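Local coordinates for IPT/TIG domain-containing protein (Bacteroides thetaiotaomicron, PDB 3TC9) that is of unproven function but probably serves as an auxiliary nutrient-binding surface protein, joining an immunoglobulin-like IPT/TIG domain to a six-bladed beta-propeller, at residues B[396-401]-B[413-418]; B[108-113]-B[423-428]; B[357-362]-B[400-405]. All blocks are in the same frame, centred on the assembly; numbering follows the deposited sequence.

All three contacts meet in one antiparallel sheet of the beta-propeller, formed by strands 390-391, 107-113, 422-428, 412-417 and 401-407. Contact 2 pairs the strand 107-113 with 422-428, 310 residues further on, chiefly through backbone bonds, and is partly buried. Contact 1, buried, ties the loop leading into strand 401-407 to strand 412-417 through one carboxylate and little regular pairing. Contact 3, also buried, leaves this sheet for the neighbouring blade and relies on charged and imidazole side chains. Contacts 1 and 3 share His400 and Pro401; contacts 1 and 2 are joined by the salt bridge from Asp417 to Arg424.

Contact 1: residues B[396-401]-B[413-418]; sequences ARFNHP and FFIGDR. With PO4 (phosphate ion), chain Q.
Asp417 OD1 takes the backbone N-H of Asn399 on its syn lone pair, at 2.7 Å from N and nearly straight (164°). The other oxygen, OD2, is gripped by Arg424 in a salt bridge and by Asn420 ND2, so both oxygens of this buried carboxylate are engaged. With CG anti to the backbone N (chi1 -163°), Asp417 sends its carboxylate up against Phe398: OD1 lies 3.4 Å from Phe398 CB, and the carboxyl group meets the ring at its edge, the two planes 72° apart. Further along, Phe398 CE1 reaches Ile415 CD1 at 4.2 Å, and Pro401 CB rests 3.8 Å from Ile415 CG2. The backbones join through Arg418 N, which bonds His400 O at 3.2 Å. Pro401 and Asp417 form a non-hydrogen-bonded antiparallel pair, with Pro401 CA 3.4 Å from Gly416 O in a CA-H...O contact. Arg418 turns its guanidinium edge to a phosphate ion, probably from the crystallisation liquor, NE and NH2 both bonding O3, while NH1 pairs with Glu402 and Glu157. In the sheet, strand 412-417 lies between 401-407 and 422-428, and the loop 396-400 packs Phe398 against Arg424 of strand 422-428 and against Val109 of strand 107-113.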
loop_
_atom_site.group_PDB
_atom_site.type_symbol
_atom_site.label_atom_id
_atom_site.label_comp_id
_atom_site.label_asym_id
_atom_site.label_seq_id
_atom_site.Cartn_x
_atom_site.Cartn_y
_atom_site.Cartn_z
ATOM N N ALA B 396 4.444 -21.241 -14.264
ATOM C CA ALA B 396 3.533 -21.804 -13.267
ATOM C C ALA B 396 2.305 -22.549 -13.839
ATOM O O ALA B 396 1.686 -22.105 -14.806
ATOM C CB ALA B 396 3.068 -20.722 -12.315
ATOM N N ARG B 397 1.975 -23.700 -13.223
ATOM C CA ARG B 397 0.797 -24.493 -13.518
ATOM C C ARG B 397 0.177 -25.000 -12.256
ATOM O O ARG B 397 0.882 -25.335 -11.297
ATOM C CB ARG B 397 1.111 -25.686 -14.401
ATOM C CG ARG B 397 1.161 -25.348 -15.859
ATOM C CD ARG B 397 2.239 -26.213 -16.404
ATOM N NE ARG B 397 1.757 -27.080 -17.458
ATOM C CZ ARG B 397 2.457 -28.079 -17.977
ATOM N NH1 ARG B 397 3.650 -28.398 -17.478
ATOM N NH2 ARG B 397 1.967 -28.779 -18.978
ATOM N N PHE B 398 -1.161 -25.089 -12.278
ATOM C CA PHE B 398 -2.016 -25.634 -11.219
ATOM C C PHE B 398 -2.820 -26.765 -11.799
ATOM O O PHE B 398 -2.891 -26.887 -13.013
ATOM C CB PHE B 398 -2.965 -24.564 -10.657
ATOM C CG PHE B 398 -2.278 -23.326 -10.167
ATOM C CD1 PHE B 398 -1.722 -23.277 -8.890
ATOM C CD2 PHE B 398 -2.189 -22.196 -10.976
ATOM C CE1 PHE B 398 -1.085 -22.114 -8.436
ATOM C CE2 PHE B 398 -1.534 -21.049 -10.532
ATOM C CZ PHE B 398 -1.004 -21.008 -9.257
ATOM N N ASN B 399 -3.436 -27.576 -10.958
ATOM C CA ASN B 399 -4.299 -28.650 -11.415
ATOM C C ASN B 399 -5.533 -28.642 -10.528
ATOM O O ASN B 399 -5.529 -29.187 -9.432
ATOM C CB ASN B 399 -3.578 -29.988 -11.416
ATOM C CG ASN B 399 -4.275 -31.029 -12.225
ATOM O OD1 ASN B 399 -5.448 -30.893 -12.597
ATOM N ND2 ASN B 399 -3.568 -32.122 -12.468
ATOM N N HIS B 400 -6.577 -27.961 -11.015
ATOM C CA HIS B 400 -7.870 -27.737 -10.369
ATOM C C HIS B 400 -7.689 -26.899 -9.098
ATOM O O HIS B 400 -7.949 -27.413 -8.008
ATOM C CB HIS B 400 -8.591 -29.069 -10.078
ATOM C CG HIS B 400 -9.138 -29.757 -11.291
ATOM N ND1 HIS B 400 -9.168 -31.129 -11.378
ATOM C CD2 HIS B 400 -9.678 -29.236 -12.420
ATOM C CE1 HIS B 400 -9.753 -31.405 -12.535
ATOM N NE2 HIS B 400 -10.065 -30.295 -13.201
ATOM N N PRO B 401 -7.191 -25.629 -9.197
ATOM C CA PRO B 401 -7.127 -24.774 -7.986
ATOM C C PRO B 401 -8.550 -24.487 -7.474
ATOM O O PRO B 401 -9.451 -24.263 -8.288
ATOM C CB PRO B 401 -6.420 -23.504 -8.492
ATOM C CG PRO B 401 -6.762 -23.428 -9.919
ATOM C CD PRO B 401 -6.843 -24.857 -10.411
ATOM N N PHE B 413 -0.510 -14.885 -1.554
ATOM C CA PHE B 413 -1.682 -15.719 -1.775
ATOM C C PHE B 413 -1.372 -17.142 -1.387
ATOM O O PHE B 413 -0.261 -17.609 -1.619
ATOM C CB PHE B 413 -2.127 -15.701 -3.259
ATOM C CG PHE B 413 -2.559 -14.361 -3.800
ATOM C CD1 PHE B 413 -1.616 -13.443 -4.273
ATOM C CD2 PHE B 413 -3.913 -14.009 -3.840
ATOM C CE1 PHE B 413 -2.014 -12.196 -4.758
ATOM C CE2 PHE B 413 -4.311 -12.770 -4.346
ATOM C CZ PHE B 413 -3.357 -11.866 -4.789
ATOM N N PHE B 414 -2.354 -17.828 -0.810
ATOM C CA PHE B 414 -2.321 -19.253 -0.501
ATOM C C PHE B 414 -3.422 -19.898 -1.329
ATOM O O PHE B 414 -4.553 -19.413 -1.312
ATOM C CB PHE B 414 -2.463 -19.543 1.004
ATOM C CG PHE B 414 -1.288 -19.036 1.807
ATOM C CD1 PHE B 414 -0.018 -19.559 1.616
ATOM C CD2 PHE B 414 -1.451 -18.020 2.737
ATOM C CE1 PHE B 414 1.078 -19.072 2.341
ATOM C CE2 PHE B 414 -0.363 -17.557 3.490
ATOM C CZ PHE B 414 0.892 -18.103 3.297
ATOM N N ILE B 415 -3.065 -20.912 -2.133
ATOM C CA ILE B 415 -4.013 -21.561 -3.041
ATOM C C ILE B 415 -4.131 -23.046 -2.731
ATOM O O ILE B 415 -3.110 -23.715 -2.567
ATOM C CB ILE B 415 -3.598 -21.324 -4.531
ATOM C CG1 ILE B 415 -3.546 -19.813 -4.865
ATOM C CG2 ILE B 415 -4.477 -22.069 -5.554
ATOM C CD1 ILE B 415 -2.326 -19.450 -5.497
ATOM N N GLY B 416 -5.377 -23.539 -2.708
ATOM C CA GLY B 416 -5.705 -24.953 -2.559
ATOM C C GLY B 416 -5.700 -25.599 -3.936
ATOM O O GLY B 416 -6.686 -25.520 -4.674
ATOM N N ASP B 417 -4.563 -26.179 -4.313
ATOM C CA ASP B 417 -4.336 -26.814 -5.634
ATOM C C ASP B 417 -4.704 -28.278 -5.529
ATOM O O ASP B 417 -3.852 -29.094 -5.180
ATOM C CB ASP B 417 -2.861 -26.628 -6.030
ATOM C CG ASP B 417 -2.550 -26.855 -7.489
ATOM O OD1 ASP B 417 -3.510 -27.011 -8.287
ATOM O OD2 ASP B 417 -1.342 -26.866 -7.838
ATOM N N ARG B 418 -5.991 -28.601 -5.810
ATOM C CA ARG B 418 -6.616 -29.898 -5.581
ATOM C C ARG B 418 -5.786 -31.115 -6.012
ATOM O O ARG B 418 -5.382 -31.858 -5.129
ATOM C CB ARG B 418 -8.039 -29.983 -6.166
ATOM C CG ARG B 418 -8.828 -31.254 -5.796
ATOM C CD ARG B 418 -8.999 -31.398 -4.294
ATOM N NE ARG B 418 -9.886 -32.493 -3.897
ATOM C CZ ARG B 418 -11.182 -32.358 -3.630
ATOM N NH1 ARG B 418 -11.780 -31.185 -3.788
ATOM N NH2 ARG B 418 -11.893 -33.402 -3.220
HETATM P P PO4 Q . -10.288 -36.731 -4.444
HETATM O O1 PO4 Q . -9.383 -36.506 -5.712
HETATM O O2 PO4 Q . -11.802 -36.617 -4.870
HETATM O O3 PO4 Q . -9.952 -35.683 -3.342
HETATM O O4 PO4 Q . -10.056 -38.137 -3.777
#

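Contact 2: residues B[108-113]-B[423-428]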
loop_
_atom_site.group_PDB
_atom_site.type_symbol
_atom_site.label_atom_id
_atom_site.label_comp_id
_atom_site.label_asym_id
_atom_site.label_seq_id
_atom_site.Cartn_x
_atom_site.Cartn_y
_atom_site.Cartn_z
ATOM N N LEU B 108 6.528 -14.925 -7.791
ATOM C CA LEU B 108 6.680 -16.307 -8.189
ATOM C C LEU B 108 5.632 -17.188 -7.528
ATOM O O LEU B 108 5.194 -16.902 -6.413
ATOM C CB LEU B 108 8.099 -16.836 -7.787
ATOM C CG LEU B 108 9.345 -16.165 -8.441
ATOM C CD1 LEU B 108 10.602 -16.808 -7.917
ATOM C CD2 LEU B 108 9.345 -16.285 -9.979
ATOM N N VAL B 109 5.296 -18.300 -8.179
ATOM C CA VAL B 109 4.441 -19.350 -7.606
ATOM C C VAL B 109 5.393 -20.348 -6.969
ATOM O O VAL B 109 6.373 -20.738 -7.596
ATOM C CB VAL B 109 3.479 -20.030 -8.645
ATOM C CG1 VAL B 109 2.630 -21.123 -7.986
ATOM C CG2 VAL B 109 2.592 -18.998 -9.333
ATOM N N THR B 110 5.140 -20.730 -5.726
ATOM C CA THR B 110 5.941 -21.722 -5.008
ATOM C C THR B 110 5.027 -22.711 -4.314
ATOM O O THR B 110 3.819 -22.490 -4.287
ATOM C CB THR B 110 6.898 -21.066 -3.992
ATOM O OG1 THR B 110 6.149 -20.315 -3.031
ATOM C CG2 THR B 110 8.020 -20.218 -4.667
ATOM N N THR B 111 5.602 -23.786 -3.731
ATOM C CA THR B 111 4.832 -24.784 -2.984
ATOM C C THR B 111 5.047 -24.452 -1.538
ATOM O O THR B 111 6.165 -24.507 -1.055
ATOM C CB THR B 111 5.235 -26.203 -3.373
ATOM O OG1 THR B 111 4.867 -26.415 -4.727
ATOM C CG2 THR B 111 4.573 -27.262 -2.503
ATOM N N PHE B 112 3.991 -24.056 -0.850
ATOM C CA PHE B 112 4.090 -23.701 0.543
ATOM C C PHE B 112 4.023 -24.955 1.424
ATOM O O PHE B 112 4.919 -25.170 2.242
ATOM C CB PHE B 112 2.990 -22.684 0.893
ATOM C CG PHE B 112 2.895 -22.361 2.357
ATOM C CD1 PHE B 112 4.010 -21.898 3.063
ATOM C CD2 PHE B 112 1.692 -22.516 3.043
ATOM C CE1 PHE B 112 3.924 -21.609 4.432
ATOM C CE2 PHE B 112 1.600 -22.212 4.408
ATOM C CZ PHE B 112 2.721 -21.785 5.096
ATOM N N LEU B 113 2.965 -25.762 1.281
ATOM C CA LEU B 113 2.754 -26.945 2.106
ATOM C C LEU B 113 2.306 -28.142 1.312
ATOM O O LEU B 113 1.620 -28.011 0.284
ATOM C CB LEU B 113 1.683 -26.644 3.173
ATOM C CG LEU B 113 2.081 -25.831 4.425
ATOM C CD1 LEU B 113 0.930 -25.730 5.372
ATOM C CD2 LEU B 113 3.223 -26.465 5.136
ATOM N N ILE B 423 -0.686 -26.794 -0.931
ATOM C CA ILE B 423 -1.018 -25.395 -0.717
ATOM C C ILE B 423 0.065 -24.637 -1.484
ATOM O O ILE B 423 1.259 -24.780 -1.190
ATOM C CB ILE B 423 -1.151 -24.970 0.783
ATOM C CG1 ILE B 423 -2.167 -25.860 1.553
ATOM C CG2 ILE B 423 -1.495 -23.474 0.915
ATOM C CD1 ILE B 423 -3.623 -25.844 1.072
ATOM N N ARG B 424 -0.328 -23.919 -2.517
ATOM C CA ARG B 424 0.657 -23.164 -3.289
ATOM C C ARG B 424 0.724 -21.741 -2.757
ATOM O O ARG B 424 -0.212 -21.269 -2.109
ATOM C CB ARG B 424 0.343 -23.197 -4.786
ATOM C CG ARG B 424 0.027 -24.587 -5.332
ATOM C CD ARG B 424 1.250 -25.485 -5.555
ATOM N NE ARG B 424 2.182 -24.946 -6.546
ATOM C CZ ARG B 424 2.023 -25.015 -7.867
ATOM N NH1 ARG B 424 0.925 -25.557 -8.388
ATOM N NH2 ARG B 424 2.934 -24.502 -8.674
ATOM N N LYS B 425 1.847 -21.072 -2.972
ATOM C CA LYS B 425 2.008 -19.696 -2.532
ATOM C C LYS B 425 2.347 -18.796 -3.726
ATOM O O LYS B 425 3.077 -19.221 -4.619
ATOM C CB LYS B 425 3.094 -19.610 -1.451
ATOM C CG LYS B 425 3.343 -18.202 -0.895
ATOM C CD LYS B 425 4.532 -18.216 0.049
ATOM C CE LYS B 425 5.018 -16.849 0.444
ATOM N NZ LYS B 425 5.813 -16.178 -0.619
ATOM N N ILE B 426 1.809 -17.570 -3.749
ATOM C CA ILE B 426 2.170 -16.569 -4.757
ATOM C C ILE B 426 2.598 -15.345 -4.004
ATOM O O ILE B 426 1.777 -14.730 -3.348
ATOM C CB ILE B 426 1.092 -16.234 -5.821
ATOM C CG1 ILE B 426 0.576 -17.477 -6.551
ATOM C CG2 ILE B 426 1.596 -15.149 -6.802
ATOM C CD1 ILE B 426 -0.623 -17.196 -7.430
ATOM N N GLY B 427 3.884 -15.019 -4.083
ATOM C CA GLY B 427 4.459 -13.852 -3.415
ATOM C C GLY B 427 5.733 -13.436 -4.118
ATOM O O GLY B 427 6.174 -14.136 -5.029
ATOM N N TYR B 428 6.334 -12.311 -3.706
ATOM C CA TYR B 428 7.625 -11.844 -4.239
ATOM C C TYR B 428 8.769 -12.777 -3.852
ATOM O O TYR B 428 8.707 -13.429 -2.798
ATOM C CB TYR B 428 7.950 -10.445 -3.687
ATOM C CG TYR B 428 7.253 -9.347 -4.451
ATOM C CD1 TYR B 428 7.815 -8.811 -5.606
ATOM C CD2 TYR B 428 6.002 -8.886 -4.059
ATOM C CE1 TYR B 428 7.146 -7.853 -6.360
ATOM C CE2 TYR B 428 5.327 -7.915 -4.799
ATOM C CZ TYR B 428 5.904 -7.404 -5.952
ATOM O OH TYR B 428 5.269 -6.436 -6.685
#
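Bends at chi2 and chi3 (-77° and -62°) fold Arg424 back over strand 108-113, so that NH2 comes 3.5 Å from Val109 CG1 and NE passes 3.6 Å from Thr111 OG1. Phe112 has CG anti to its backbone N (chi1 173°), which lays the ring beside Ile423, whose CG2 meets the ring edge 4.0 Å from CD2. Val109 CG2 and Ile426 CG1 touch side by side on the face that also carries Arg424; on the other face Thr110 OG1 packs 3.5 Å from Lys425 CB. Between these side chains runs regular antiparallel pairing. Thr110 and Lys425 exchange two backbone bonds, N to O 2.8 Å each way, and Leu108 and Gly427 form a second such pair. Near Ile423 the register slips: its O accepts both Phe112 N, at 2.8 Å, and Leu113 N, at 3.2 Å, a classic beta bulge, while Ile423 N returns a bond to Leu113 O. The guanidinium of Arg424 finds its polar partners beyond these strands, in salt bridges with Asp417 and Asp389 and in bonds to the carbonyls of Asn388 and Arg397. Thr111 OG1 likewise bonds Tyr387 and Asp389. Joining the propeller's first strand to its last within one blade, the pairing is the "Velcro" closure of beta-propellers. Backbone bonds make that closure, while a buried cation, probably stabilised by its two carboxylates, links it to strand 412-417 and the loop before 390-391.

Contact 3: residues B[357-362]-B[400-405]. With EDO (1,2-ethanediol), chain V.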
loop_
_atom_site.group_PDB
_atom_site.type_symbol
_atom_site.label_atom_id
_atom_site.label_comp_id
_atom_site.label_asym_id
_atom_site.label_seq_id
_atom_site.Cartn_x
_atom_site.Cartn_y
_atom_site.Cartn_z
ATOM N N CYS B 357 -10.166 -18.453 -8.153
ATOM C CA CYS B 357 -9.765 -19.681 -8.792
ATOM C C CYS B 357 -10.719 -20.009 -9.886
ATOM O O CYS B 357 -11.916 -20.025 -9.664
ATOM C CB CYS B 357 -9.699 -20.815 -7.781
ATOM S SG CYS B 357 -8.397 -20.619 -6.554
ATOM N N ASP B 358 -10.187 -20.272 -11.078
ATOM C CA ASP B 358 -10.936 -20.718 -12.260
ATOM C C ASP B 358 -10.513 -22.177 -12.435
ATOM O O ASP B 358 -9.534 -22.479 -13.124
ATOM C CB ASP B 358 -10.611 -19.827 -13.460
ATOM C CG ASP B 358 -11.616 -19.865 -14.596
ATOM O OD1 ASP B 358 -12.728 -20.403 -14.388
ATOM O OD2 ASP B 358 -11.305 -19.314 -15.685
ATOM N N ARG B 359 -11.183 -23.059 -11.661
ATOM C CA ARG B 359 -10.870 -24.476 -11.507
ATOM C C ARG B 359 -10.550 -25.209 -12.806
ATOM O O ARG B 359 -9.487 -25.835 -12.872
ATOM C CB ARG B 359 -11.987 -25.199 -10.760
ATOM C CG ARG B 359 -11.584 -26.528 -10.166
ATOM C CD ARG B 359 -12.795 -27.418 -10.036
ATOM N NE ARG B 359 -12.547 -28.529 -9.120
ATOM C CZ ARG B 359 -12.509 -29.809 -9.471
ATOM N NH1 ARG B 359 -12.696 -30.165 -10.737
ATOM N NH2 ARG B 359 -12.269 -30.744 -8.563
ATOM N N GLU B 360 -11.438 -25.174 -13.815
ATOM C CA GLU B 360 -11.221 -25.998 -15.010
ATOM C C GLU B 360 -10.376 -25.310 -16.070
ATOM O O GLU B 360 -10.083 -25.915 -17.104
ATOM C CB GLU B 360 -12.535 -26.503 -15.619
ATOM C CG GLU B 360 -13.361 -27.418 -14.721
ATOM C CD GLU B 360 -12.719 -28.710 -14.257
ATOM O OE1 GLU B 360 -11.872 -29.280 -14.987
ATOM O OE2 GLU B 360 -13.091 -29.164 -13.154
ATOM N N ASN B 361 -9.957 -24.076 -15.802
ATOM C CA ASN B 361 -9.043 -23.323 -16.636
ATOM C C ASN B 361 -7.653 -23.364 -16.005
ATOM O O ASN B 361 -6.686 -22.868 -16.610
ATOM C CB ASN B 361 -9.544 -21.895 -16.832
ATOM C CG ASN B 361 -10.600 -21.795 -17.906
ATOM O OD1 ASN B 361 -10.633 -22.564 -18.865
ATOM N ND2 ASN B 361 -11.480 -20.833 -17.776
ATOM N N HIS B 362 -7.562 -23.977 -14.788
ATOM C CA HIS B 362 -6.331 -24.191 -13.980
ATOM C C HIS B 362 -5.523 -22.900 -13.768
ATOM O O HIS B 362 -4.294 -22.885 -13.903
ATOM C CB HIS B 362 -5.448 -25.279 -14.614
ATOM C CG HIS B 362 -6.216 -26.524 -14.895
ATOM N ND1 HIS B 362 -6.520 -27.412 -13.895
ATOM C CD2 HIS B 362 -6.778 -26.955 -16.048
ATOM C CE1 HIS B 362 -7.225 -28.374 -14.467
ATOM N NE2 HIS B 362 -7.399 -28.139 -15.763
ATOM N N HIS B 400 -6.577 -27.961 -11.015
ATOM C CA HIS B 400 -7.870 -27.737 -10.369
ATOM C C HIS B 400 -7.689 -26.899 -9.098
ATOM O O HIS B 400 -7.949 -27.413 -8.008
ATOM C CB HIS B 400 -8.591 -29.069 -10.078
ATOM C CG HIS B 400 -9.138 -29.757 -11.291
ATOM N ND1 HIS B 400 -9.168 -31.129 -11.378
ATOM C CD2 HIS B 400 -9.678 -29.236 -12.420
ATOM C CE1 HIS B 400 -9.753 -31.405 -12.535
ATOM N NE2 HIS B 400 -10.065 -30.295 -13.201
ATOM N N PRO B 401 -7.191 -25.629 -9.197
ATOM C CA PRO B 401 -7.127 -24.774 -7.986
ATOM C C PRO B 401 -8.550 -24.487 -7.474
ATOM O O PRO B 401 -9.451 -24.263 -8.288
ATOM C CB PRO B 401 -6.420 -23.504 -8.492
ATOM C CG PRO B 401 -6.762 -23.428 -9.919
ATOM C CD PRO B 401 -6.843 -24.857 -10.411
ATOM N N GLU B 402 -8.784 -24.546 -6.147
ATOM C CA GLU B 402 -10.131 -24.342 -5.625
ATOM C C GLU B 402 -10.198 -23.255 -4.573
ATOM O O GLU B 402 -10.938 -22.299 -4.766
ATOM C CB GLU B 402 -10.708 -25.647 -5.079
ATOM C CG GLU B 402 -10.985 -26.669 -6.163
ATOM C CD GLU B 402 -11.197 -28.107 -5.735
ATOM O OE1 GLU B 402 -10.687 -28.510 -4.665
ATOM O OE2 GLU B 402 -11.841 -28.851 -6.506
ATOM N N GLY B 403 -9.461 -23.397 -3.472
ATOM C CA GLY B 403 -9.455 -22.400 -2.403
ATOM C C GLY B 403 -8.393 -21.351 -2.649
ATOM O O GLY B 403 -7.370 -21.625 -3.280
ATOM N N ILE B 404 -8.625 -20.134 -2.161
ATOM C CA ILE B 404 -7.667 -19.032 -2.300
ATOM C C ILE B 404 -7.894 -18.029 -1.187
ATOM O O ILE B 404 -9.044 -17.690 -0.863
ATOM C CB ILE B 404 -7.721 -18.338 -3.711
ATOM C CG1 ILE B 404 -6.501 -17.368 -3.929
ATOM C CG2 ILE B 404 -9.058 -17.632 -3.950
ATOM C CD1 ILE B 404 -6.459 -16.614 -5.317
ATOM N N VAL B 405 -6.801 -17.526 -0.618
ATOM C CA VAL B 405 -6.933 -16.455 0.351
ATOM C C VAL B 405 -5.743 -15.511 0.148
ATOM O O VAL B 405 -4.645 -15.973 -0.159
ATOM C CB VAL B 405 -7.120 -16.942 1.815
ATOM C CG1 VAL B 405 -5.881 -17.649 2.364
ATOM C CG2 VAL B 405 -7.556 -15.800 2.730
HETATM C C1 EDO V . -12.114 -24.836 -21.310
HETATM O O1 EDO V . -12.572 -23.850 -20.373
HETATM C C2 EDO V . -11.641 -24.158 -22.593
HETATM O O2 EDO V . -12.761 -23.899 -23.447
#
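Arg359, extended from CG to NE, approaches Glu402 side-on in a salt bridge and gives both NE and NH2 to one oxygen, OE2, at 2.7 and 2.8 Å respectively. NE meets the anti lone pair of OE2, while NH2 approaches nearly along its C-O bond, and the guanidinium and carboxylate planes are nearly coplanar. Arg359 NH1 holds Glu360 OE2 at 2.6 Å, so carboxylates flank two edges of the cation. Stacking comes next: the guanidinium lies on His400, planes 17° apart, with NH1 over the centre of the imidazole. Hydrogen bonds then fix the histidines. His400 NE2 donates to Glu360 OE1 at 2.7 Å, from above the carboxylate plane, while ND1 bonds Glu419, so both ring nitrogens are engaged and the rotation of the ring is set. His400 N gives its hydrogen to His362 ND1 at 2.9 Å, in that ring's plane; this leaves ND1 of His362 an acceptor. Apolar packing is centred on Cys357, whose SG lies 3.7 Å from Ile404 CB and 4.0 Å from Pro401 CB, while Pro401 CD meets His362 CA. Asn361 OD1 accepts from a 1,2-ethanediol, probably from the crystallisation liquor. Strands 352-358 and 401-407 belong to different sheets, so the contact is an interface between adjacent blades of the six-bladed beta-propeller, closed at the strand ends by the Glu360-Arg359-Glu402 network.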